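PDB 2YZK: orotate phosphoribosyltransferase from Aeropyrum pernix, which probably catalyses the magnesium-dependent transfer of ribosyl phosphate from 5-phosphoribose 1-diphosphate to orotate, giving orotidine monophosphate in de novo pyrimidine synthesis. Local coordinates for residues K4-R9 against I29-L34; D46-V51 against L140-R145. All coordinates share one frame; numbering follows the deposited sequence.

Interaction 1 of 2, residues K4-R9 against I29-L34; sequences KVLKKR and IDMRRL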
loop_
_atom_site.group_PDB
_atom_site.type_symbol
_atom_site.label_atom_id
_atom_site.label_comp_id
_atom_site.label_asym_id
_atom_site.label_seq_id
_atom_site.Cartn_x
_atom_site.Cartn_y
_atom_site.Cartn_z
ATOM N N LYS A 4 -3.253 -8.243 22.359
ATOM C CA LYS A 4 -2.435 -7.336 23.153
ATOM C C LYS A 4 -1.923 -6.160 22.326
ATOM O O LYS A 4 -2.077 -5.002 22.717
ATOM C CB LYS A 4 -1.254 -8.091 23.766
ATOM C CG LYS A 4 -1.656 -9.207 24.719
ATOM C CD LYS A 4 -0.437 -9.872 25.341
ATOM C CE LYS A 4 -0.839 -11.017 26.260
ATOM N NZ LYS A 4 -1.721 -10.555 27.369
ATOM N N VAL A 5 -1.318 -6.465 21.181
ATOM C CA VAL A 5 -0.777 -5.442 20.290
ATOM C C VAL A 5 -1.877 -4.520 19.771
ATOM O O VAL A 5 -1.681 -3.310 19.648
ATOM C CB VAL A 5 -0.066 -6.081 19.080
ATOM C CG1 VAL A 5 0.530 -5.005 18.203
ATOM C CG2 VAL A 5 1.013 -7.041 19.556
ATOM N N LEU A 6 -3.033 -5.101 19.468
ATOM C CA LEU A 6 -4.160 -4.334 18.961
ATOM C C LEU A 6 -4.624 -3.307 19.985
ATOM O O LEU A 6 -4.870 -2.149 19.647
ATOM C CB LEU A 6 -5.316 -5.271 18.601
ATOM C CG LEU A 6 -5.065 -6.208 17.415
ATOM C CD1 LEU A 6 -6.239 -7.161 17.244
ATOM C CD2 LEU A 6 -4.862 -5.382 16.154
ATOM N N LYS A 7 -4.735 -3.734 21.239
ATOM C CA LYS A 7 -5.173 -2.844 22.307
ATOM C C LYS A 7 -4.163 -1.714 22.489
ATOM O O LYS A 7 -4.541 -0.547 22.621
ATOM C CB LYS A 7 -5.324 -3.625 23.619
ATOM C CG LYS A 7 -5.920 -2.808 24.759
ATOM C CD LYS A 7 -5.953 -3.592 26.070
ATOM C CE LYS A 7 -4.551 -3.920 26.568
ATOM N NZ LYS A 7 -4.570 -4.555 27.916
ATOM N N LYS A 8 -2.881 -2.069 22.480
ATOM C CA LYS A 8 -1.796 -1.103 22.648
ATOM C C LYS A 8 -1.834 0.022 21.614
ATOM O O LYS A 8 -1.636 1.193 21.943
ATOM C CB LYS A 8 -0.441 -1.806 22.537
ATOM C CG LYS A 8 -0.253 -3.009 23.453
ATOM C CD LYS A 8 -0.117 -2.613 24.917
ATOM C CE LYS A 8 0.134 -3.837 25.785
ATOM N NZ LYS A 8 0.292 -3.484 27.223
ATOM N N ARG A 9 -2.074 -0.346 20.360
ATOM C CA ARG A 9 -2.112 0.622 19.268
ATOM C C ARG A 9 -3.482 1.252 19.023
ATOM O O ARG A 9 -3.636 2.066 18.117
ATOM C CB ARG A 9 -1.630 -0.041 17.973
ATOM C CG ARG A 9 -0.167 -0.470 17.993
ATOM C CD ARG A 9 0.744 0.747 18.057
ATOM N NE ARG A 9 0.524 1.616 16.906
ATOM C CZ ARG A 9 0.981 2.861 16.799
ATOM N NH1 ARG A 9 1.698 3.403 17.777
ATOM N NH2 ARG A 9 0.706 3.571 15.714
ATOM N N ILE A 29 -12.807 -1.322 14.804
ATOM C CA ILE A 29 -11.567 -2.007 14.471
ATOM C C ILE A 29 -10.798 -1.243 13.404
ATOM O O ILE A 29 -11.375 -0.800 12.413
ATOM C CB ILE A 29 -11.851 -3.439 13.956
ATOM C CG1 ILE A 29 -12.468 -4.287 15.069
ATOM C CG2 ILE A 29 -10.582 -4.068 13.437
ATOM C CD1 ILE A 29 -11.461 -4.967 15.991
ATOM N N ASP A 30 -9.496 -1.075 13.612
ATOM C CA ASP A 30 -8.670 -0.374 12.637
ATOM C C ASP A 30 -7.256 -0.940 12.640
ATOM O O ASP A 30 -6.391 -0.498 13.397
ATOM C CB ASP A 30 -8.624 1.126 12.931
ATOM C CG ASP A 30 -7.992 1.914 11.800
ATOM O OD1 ASP A 30 -7.540 1.275 10.823
ATOM O OD2 ASP A 30 -7.944 3.162 11.882
HETATM N N MSE A 31 -7.036 -1.922 11.775
HETATM C CA MSE A 31 -5.747 -2.588 11.663
HETATM C C MSE A 31 -4.656 -1.652 11.146
HETATM O O MSE A 31 -3.464 -1.924 11.300
HETATM C CB MSE A 31 -5.886 -3.794 10.733
HETATM C CG MSE A 31 -5.396 -5.113 11.305
HETATM SE SE MSE A 31 -6.021 -5.557 12.955
HETATM C CE MSE A 31 -7.720 -4.954 12.947
ATOM N N ARG A 32 -5.064 -0.549 10.529
ATOM C CA ARG A 32 -4.099 0.405 9.995
ATOM C C ARG A 32 -3.226 0.987 11.103
ATOM O O ARG A 32 -2.078 1.361 10.867
ATOM C CB ARG A 32 -4.825 1.534 9.256
ATOM C CG ARG A 32 -5.572 1.079 8.004
ATOM C CD ARG A 32 -6.418 2.206 7.425
ATOM N NE ARG A 32 -7.366 2.724 8.407
ATOM C CZ ARG A 32 -8.235 3.702 8.171
ATOM N NH1 ARG A 32 -8.287 4.279 6.978
ATOM N NH2 ARG A 32 -9.047 4.112 9.137
ATOM N N ARG A 33 -3.763 1.056 12.315
ATOM C CA ARG A 33 -3.003 1.614 13.425
ATOM C C ARG A 33 -1.777 0.793 13.813
ATOM O O ARG A 33 -0.901 1.278 14.518
ATOM C CB ARG A 33 -3.918 1.826 14.629
ATOM C CG ARG A 33 -5.006 2.858 14.362
ATOM C CD ARG A 33 -5.883 3.057 15.577
ATOM N NE ARG A 33 -5.218 3.802 16.642
ATOM C CZ ARG A 33 -5.096 5.127 16.666
ATOM N NH1 ARG A 33 -5.592 5.864 15.678
ATOM N NH2 ARG A 33 -4.494 5.722 17.689
ATOM N N LEU A 34 -1.698 -0.446 13.343
ATOM C CA LEU A 34 -0.537 -1.269 13.654
ATOM C C LEU A 34 0.670 -0.827 12.825
ATOM O O LEU A 34 1.818 -1.080 13.194
ATOM C CB LEU A 34 -0.823 -2.737 13.354
ATOM C CG LEU A 34 -1.995 -3.380 14.090
ATOM C CD1 LEU A 34 -2.032 -4.855 13.734
ATOM C CD2 LEU A 34 -1.832 -3.209 15.595
#
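Arg9 and Arg33 exchange side chain for backbone: the guanidinium of each donates to the carbonyl oxygen of the other. Arg9 grips side-on, with NE 2.8 Å and NH2 3.0 Å from the single acceptor Arg33 O. The oxygen lies practically in the guanidinium plane, and the NE bond is the straighter of the two (157° at the hydrogen). In return Arg33 NE reaches Arg9 O at 2.8 Å, with the oxygen tilted 16° from the Arg33 guanidinium plane. The Arg9 chain bends at chi2 and again at chi3, where -59° turns NE, the donor, off the extended course.

Beneath the polar pair lies an apolar layer. Leu6 CD2 touches both Met31 SE (a selenomethionine) at 3.4 Å and Leu34 CD1 at 3.8 Å. The other branch of Leu34 meets Val5, CD2 to CG1 at 4.0 Å, the two side chains crossing at about a right angle. Leu34 CD2 also touches Arg9 CB, again at 4.0 Å. The Met31 side chain lies close to Val115, a predicted phosphoribosyl diphosphate-binding residue, so this apolar layer backs the predicted site.

Further out, an Asx turn of Asp30 OD1 with Arg32 N shapes the chain entering the 3-10 segment 31-34. Arg32 NE also forms a salt bridge with OD1, reaching it from the face of the carboxylate opposite to Arg32 N. The second subunit continues the network: its Asp103 forms a salt bridge with Arg33 NH2 and accepts a hydrogen bond at its backbone O from Arg9 NH2.

Arg9 NH2 and Arg33 NH2 lie 6.0 Å apart, and the Asp103 carboxylate, paired with Arg33, probably offsets part of the like charge. Arg9 NH2 thus serves both Arg33 O and the second subunit, so one cluster joins helix 2-9, the loop after strand 24-29 and the dimer partner.

Interaction 2 of 2, residues D46-V51 against L140-R145; sequences DLLLEV and LVLVDR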
loop_
_atom_site.group_PDB
_atom_site.type_symbol
_atom_site.label_atom_id
_atom_site.label_comp_id
_atom_site.label_asym_id
_atom_site.label_seq_id
_atom_site.Cartn_x
_atom_site.Cartn_y
_atom_site.Cartn_z
ATOM N N ASP A 46 4.739 -11.428 11.057
ATOM C CA ASP A 46 5.185 -12.770 11.393
ATOM C C ASP A 46 4.005 -13.724 11.514
ATOM O O ASP A 46 4.086 -14.878 11.093
ATOM C CB ASP A 46 5.995 -12.764 12.692
ATOM C CG ASP A 46 7.314 -12.029 12.547
ATOM O OD1 ASP A 46 7.915 -12.098 11.453
ATOM O OD2 ASP A 46 7.758 -11.394 13.525
ATOM N N LEU A 47 2.907 -13.242 12.088
ATOM C CA LEU A 47 1.719 -14.075 12.239
ATOM C C LEU A 47 1.084 -14.360 10.877
ATOM O O LEU A 47 0.573 -15.452 10.641
ATOM C CB LEU A 47 0.712 -13.394 13.173
ATOM C CG LEU A 47 1.122 -13.334 14.652
ATOM C CD1 LEU A 47 0.109 -12.512 15.431
ATOM C CD2 LEU A 47 1.223 -14.749 15.218
ATOM N N LEU A 48 1.116 -13.377 9.980
ATOM C CA LEU A 48 0.561 -13.556 8.640
ATOM C C LEU A 48 1.374 -14.599 7.867
ATOM O O LEU A 48 0.818 -15.431 7.149
ATOM C CB LEU A 48 0.562 -12.227 7.871
ATOM C CG LEU A 48 -0.542 -11.239 8.269
ATOM C CD1 LEU A 48 -0.193 -9.851 7.787
ATOM C CD2 LEU A 48 -1.871 -11.692 7.682
ATOM N N LEU A 49 2.693 -14.549 8.018
ATOM C CA LEU A 49 3.562 -15.494 7.327
ATOM C C LEU A 49 3.282 -16.888 7.854
ATOM O O LEU A 49 3.213 -17.853 7.096
ATOM C CB LEU A 49 5.033 -15.117 7.549
ATOM C CG LEU A 49 5.465 -13.880 6.754
ATOM C CD1 LEU A 49 6.802 -13.350 7.239
ATOM C CD2 LEU A 49 5.526 -14.254 5.272
ATOM N N GLU A 50 3.094 -16.977 9.165
ATOM C CA GLU A 50 2.805 -18.244 9.821
ATOM C C GLU A 50 1.499 -18.878 9.337
ATOM O O GLU A 50 1.480 -20.048 8.956
ATOM C CB GLU A 50 2.748 -18.028 11.332
ATOM C CG GLU A 50 2.339 -19.240 12.137
ATOM C CD GLU A 50 2.419 -18.977 13.628
ATOM O OE1 GLU A 50 3.542 -18.761 14.130
ATOM O OE2 GLU A 50 1.361 -18.977 14.294
ATOM N N VAL A 51 0.409 -18.116 9.354
ATOM C CA VAL A 51 -0.877 -18.657 8.920
ATOM C C VAL A 51 -0.943 -18.825 7.408
ATOM O O VAL A 51 -1.647 -19.707 6.908
ATOM C CB VAL A 51 -2.063 -17.775 9.398
ATOM C CG1 VAL A 51 -2.082 -17.704 10.918
ATOM C CG2 VAL A 51 -1.955 -16.398 8.810
ATOM N N LEU A 140 -5.859 -14.339 2.685
ATOM C CA LEU A 140 -5.258 -14.205 3.997
ATOM C C LEU A 140 -5.548 -12.836 4.597
ATOM O O LEU A 140 -5.355 -11.818 3.941
ATOM C CB LEU A 140 -3.746 -14.424 3.854
ATOM C CG LEU A 140 -2.817 -14.066 5.009
ATOM C CD1 LEU A 140 -3.094 -14.985 6.178
ATOM C CD2 LEU A 140 -1.366 -14.188 4.543
ATOM N N VAL A 141 -6.028 -12.821 5.838
ATOM C CA VAL A 141 -6.327 -11.571 6.525
ATOM C C VAL A 141 -5.822 -11.626 7.963
ATOM O O VAL A 141 -5.527 -12.698 8.488
ATOM C CB VAL A 141 -7.849 -11.260 6.554
ATOM C CG1 VAL A 141 -8.405 -11.223 5.140
ATOM C CG2 VAL A 141 -8.586 -12.297 7.390
ATOM N N LEU A 142 -5.714 -10.460 8.586
ATOM C CA LEU A 142 -5.265 -10.374 9.968
ATOM C C LEU A 142 -6.425 -10.720 10.887
ATOM O O LEU A 142 -6.286 -11.530 11.807
ATOM C CB LEU A 142 -4.774 -8.959 10.285
ATOM C CG LEU A 142 -3.370 -8.600 9.807
ATOM C CD1 LEU A 142 -3.160 -7.097 9.946
ATOM C CD2 LEU A 142 -2.336 -9.380 10.621
ATOM N N VAL A 143 -7.571 -10.105 10.623
ATOM C CA VAL A 143 -8.761 -10.330 11.430
ATOM C C VAL A 143 -10.004 -10.651 10.613
ATOM O O VAL A 143 -10.344 -9.946 9.662
ATOM C CB VAL A 143 -9.073 -9.097 12.317
ATOM C CG1 VAL A 143 -10.395 -9.302 13.052
ATOM C CG2 VAL A 143 -7.951 -8.877 13.315
ATOM N N ASP A 144 -10.677 -11.733 10.984
ATOM C CA ASP A 144 -11.910 -12.116 10.310
ATOM C C ASP A 144 -13.031 -11.764 11.281
ATOM O O ASP A 144 -13.041 -12.230 12.419
ATOM C CB ASP A 144 -11.909 -13.617 10.000
ATOM C CG ASP A 144 -13.223 -14.099 9.399
ATOM O OD1 ASP A 144 -14.026 -13.254 8.946
ATOM O OD2 ASP A 144 -13.449 -15.330 9.369
ATOM N N ARG A 145 -13.963 -10.923 10.844
ATOM C CA ARG A 145 -15.061 -10.535 11.714
ATOM C C ARG A 145 -15.971 -11.720 12.004
ATOM O O ARG A 145 -16.752 -11.691 12.956
ATOM C CB ARG A 145 -15.871 -9.402 11.083
ATOM C CG ARG A 145 -15.135 -8.070 10.997
ATOM C CD ARG A 145 -16.108 -6.966 10.612
ATOM N NE ARG A 145 -17.189 -6.882 11.591
ATOM C CZ ARG A 145 -17.133 -6.170 12.712
ATOM N NH1 ARG A 145 -16.052 -5.457 13.000
ATOM N NH2 ARG A 145 -18.149 -6.196 13.563
#
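Val51 and Leu48, the helix residues that meet Leu140, are presented by a regular helical turn, in which Val51 N donates to Leu47 O at 3.0 Å. Across the contact itself the interactions are apolar. Leu48 O is touched by a methyl group, Leu140 CD2, at 3.6 Å, a van der Waals approach.

On the helix side Leu48 carries most of the contact. Its CD2 methyl lies 3.7 Å from Leu140 CG and 3.8 Å from Leu142 CD2, so one branch is bracketed by two residues of the opposing segment. The closest sound carbon pair is Leu48 CG to Leu142 CD2 at 3.5 Å, a close fit, and here the side chains cross at about a right angle. Leu48 CD1 adds a further touch on the same Leu142 methyl at 3.6 Å. The CB of Leu140 points toward the helix, and chi1 of 168° sets CG anti to the backbone N, where it meets Leu48 CD2. Val51 also faces Leu140, but their modelled approach is too short to be trusted in detail.

Leu140 and Leu142 are two apart and both serve the helix, whereas the CB of Val141 between them points away, its side chain lying about 4 Å from that of Asp113, a predicted phosphoribosyl diphosphate-binding residue. The chain turns a corner at Leu142 and runs on to Arg145, predicted to bind orotate.

Leu140 and Val141 belong to strand 135-141, which lies between strands 108-113 and 159-162 in the parallel sheet of the Rossmann-like phosphoribosyltransferase fold. Helix 38-58 packs against Leu140 of this strand and Leu142 at the corner that follows; Leu142 also touches Trp72 of helix 70-80, Val51 reaches Val161 of strand 159-162, and Leu140 meets Leu56 further along helix 38-58.

Overall arrangement
Interaction 2 is the core contact: four of its five touching residues are buried, its centre is about 8 Å from that of the chain, and it is apolar throughout. Interaction 1, about 14 Å from the chain centre and only partly buried, adds arginine-to-carbonyl bonds to its apolar layer and is extended by the second subunit, which does not touch interaction 2. They pair different elements, but helix 38-58 is common ground: it supplies one side of interaction 2 and, through Ser40, touches Val5 and Arg9 of interaction 1. The two also abut: Met31 CG packs on Leu142 CD1, and Met31 SE lies 3.9 Å from Val143 CG2, so their apolar sides meet.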